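Alkaline phosphatase D (Bacillus subtilis, PDB 2YEQ) hydrolyses phosphate esters, working as a phosphodiesterase and alkaline phosphatase with an active site that holds iron and calcium. Local coordinates at residues D418-T423 with Q434-Y439. Sequence-based numbering, arbitrary orientation.
Sequences DKRADT and QFFNDY. With EDO (1,2-ethanediol), chain N.
F436, whose CB points toward 418-423, has CG anti to the backbone N (chi1 176°), and its ring meets R420 and T423; R420, its CG anti to the carbonyl carbon, is kinked at its second and third torsions and brings its guanidinium to F436 CZ. That CZ sits 3.6 Å above one face of the R420 guanidinium, off-centre, near the group's border; the two planes are 52° apart, so ring and guanidinium meet tilted, not stacked. R420 NH1 also forms a salt bridge with D438 OD2 at 3.4 Å, NE a long one with D422 OD1, and NH2 pairs with E503. An alanine in place of R420 would probably uncover the tip of the F436 ring and leave E503 without this cation, with D438 still paired to R440. Along the CD2-CE2 side of the ring, T423 OG1 lies 3.4 Å from F436 CD2, with T423 CG2 nearby, while OG1 accepts the R420 N-H at 3.0 Å. The Y439 ring lies against D418, CE2 being 3.4 Å from D418 OD1; that oxygen also takes a 2.7 Å hydrogen bond from ethanediol O2 and pairs with R472. This buried loop-to-edge-strand contact joins the lead-in to helix 423-429 to the outermost strand 433-437 of a mixed sheet in the calcineurin-like phosphatase domain.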
# COMPACT_ATOMS: atom_id res chain seq x y z
N ASP A 418 -22.14 -3.22 -3.76
CA ASP A 418 -22.25 -2.57 -2.46
C ASP A 418 -22.11 -3.57 -1.31
O ASP A 418 -21.56 -3.26 -0.26
CB ASP A 418 -23.58 -1.79 -2.35
CG ASP A 418 -23.52 -0.71 -1.30
OD1 ASP A 418 -22.92 0.37 -1.57
OD2 ASP A 418 -24.02 -0.96 -0.19
N LYS A 419 -22.58 -4.78 -1.55
CA LYS A 419 -22.70 -5.81 -0.53
C LYS A 419 -22.48 -7.17 -1.19
O LYS A 419 -22.76 -7.32 -2.38
CB LYS A 419 -24.14 -5.75 0.02
CG LYS A 419 -24.44 -6.54 1.27
CD LYS A 419 -25.84 -6.14 1.81
CE LYS A 419 -26.42 -7.17 2.76
NZ LYS A 419 -27.28 -6.52 3.79
N ARG A 420 -22.03 -8.15 -0.40
CA ARG A 420 -21.77 -9.54 -0.85
C ARG A 420 -22.73 -10.53 -0.16
O ARG A 420 -23.46 -10.16 0.74
CB ARG A 420 -20.36 -9.95 -0.44
CG ARG A 420 -19.27 -9.27 -1.15
CD ARG A 420 -18.08 -10.18 -1.27
NE ARG A 420 -17.08 -10.05 -0.21
CZ ARG A 420 -15.83 -9.58 -0.41
NH1 ARG A 420 -15.41 -9.15 -1.62
NH2 ARG A 420 -14.99 -9.54 0.61
N ALA A 421 -22.66 -11.79 -0.55
CA ALA A 421 -23.48 -12.85 0.03
C ALA A 421 -23.20 -13.12 1.52
O ALA A 421 -24.08 -13.52 2.24
CB ALA A 421 -23.31 -14.13 -0.77
N ASP A 422 -21.98 -12.86 1.98
CA ASP A 422 -21.61 -13.20 3.36
C ASP A 422 -21.53 -11.97 4.26
O ASP A 422 -21.22 -12.07 5.44
CB ASP A 422 -20.27 -13.97 3.38
CG ASP A 422 -19.11 -13.17 2.79
OD1 ASP A 422 -19.33 -12.08 2.22
OD2 ASP A 422 -17.96 -13.65 2.89
N THR A 423 -21.84 -10.80 3.72
CA THR A 423 -21.73 -9.57 4.50
C THR A 423 -22.53 -9.56 5.80
O THR A 423 -22.00 -9.24 6.87
CB THR A 423 -22.12 -8.33 3.66
OG1 THR A 423 -21.31 -8.28 2.49
CG2 THR A 423 -21.94 -7.05 4.47
N GLN A 434 -17.98 -2.13 11.76
CA GLN A 434 -18.99 -1.09 11.58
C GLN A 434 -19.35 -0.83 10.12
O GLN A 434 -20.30 -0.10 9.85
CB GLN A 434 -18.46 0.21 12.18
CG GLN A 434 -18.10 0.12 13.64
CD GLN A 434 -19.30 -0.32 14.47
OE1 GLN A 434 -20.36 0.29 14.38
NE2 GLN A 434 -19.15 -1.42 15.21
N PHE A 435 -18.60 -1.42 9.18
CA PHE A 435 -18.76 -1.06 7.77
C PHE A 435 -18.23 -2.14 6.82
O PHE A 435 -17.21 -2.72 7.11
CB PHE A 435 -18.00 0.24 7.52
CG PHE A 435 -18.09 0.76 6.09
CD1 PHE A 435 -19.31 1.09 5.53
CD2 PHE A 435 -16.94 0.96 5.34
CE1 PHE A 435 -19.39 1.59 4.24
CE2 PHE A 435 -17.01 1.46 4.03
CZ PHE A 435 -18.21 1.77 3.48
N PHE A 436 -18.97 -2.40 5.75
CA PHE A 436 -18.47 -3.16 4.62
C PHE A 436 -18.94 -2.49 3.33
O PHE A 436 -20.09 -2.06 3.25
CB PHE A 436 -18.98 -4.62 4.59
CG PHE A 436 -18.54 -5.37 3.36
CD1 PHE A 436 -17.26 -5.88 3.29
CD2 PHE A 436 -19.38 -5.50 2.26
CE1 PHE A 436 -16.80 -6.53 2.16
CE2 PHE A 436 -18.94 -6.15 1.11
CZ PHE A 436 -17.64 -6.68 1.06
N ASN A 437 -18.06 -2.44 2.33
CA ASN A 437 -18.39 -2.07 0.97
C ASN A 437 -17.46 -2.77 -0.04
O ASN A 437 -16.30 -3.01 0.28
CB ASN A 437 -18.27 -0.55 0.81
CG ASN A 437 -18.80 -0.07 -0.50
OD1 ASN A 437 -20.03 -0.10 -0.77
ND2 ASN A 437 -17.91 0.37 -1.35
N ASP A 438 -17.94 -3.07 -1.24
CA ASP A 438 -17.10 -3.83 -2.21
C ASP A 438 -16.98 -3.17 -3.59
O ASP A 438 -16.95 -3.84 -4.60
CB ASP A 438 -17.65 -5.26 -2.37
CG ASP A 438 -16.68 -6.19 -3.07
OD1 ASP A 438 -15.45 -5.95 -3.01
OD2 ASP A 438 -17.19 -7.15 -3.70
N TYR A 439 -16.90 -1.83 -3.60
CA TYR A 439 -16.55 -1.08 -4.81
C TYR A 439 -15.09 -0.67 -4.74
O TYR A 439 -14.54 -0.50 -3.66
CB TYR A 439 -17.39 0.20 -4.91
CG TYR A 439 -18.88 -0.03 -5.13
CD1 TYR A 439 -19.33 -0.81 -6.16
CD2 TYR A 439 -19.83 0.58 -4.30
CE1 TYR A 439 -20.68 -1.02 -6.37
CE2 TYR A 439 -21.18 0.39 -4.50
CZ TYR A 439 -21.59 -0.40 -5.52
OH TYR A 439 -22.93 -0.60 -5.73
C1 EDO N . -25.25 0.84 -5.29
O1 EDO N . -26.24 1.22 -6.26
C2 EDO N . -25.64 1.14 -3.84
O2 EDO N . -24.58 1.81 -3.16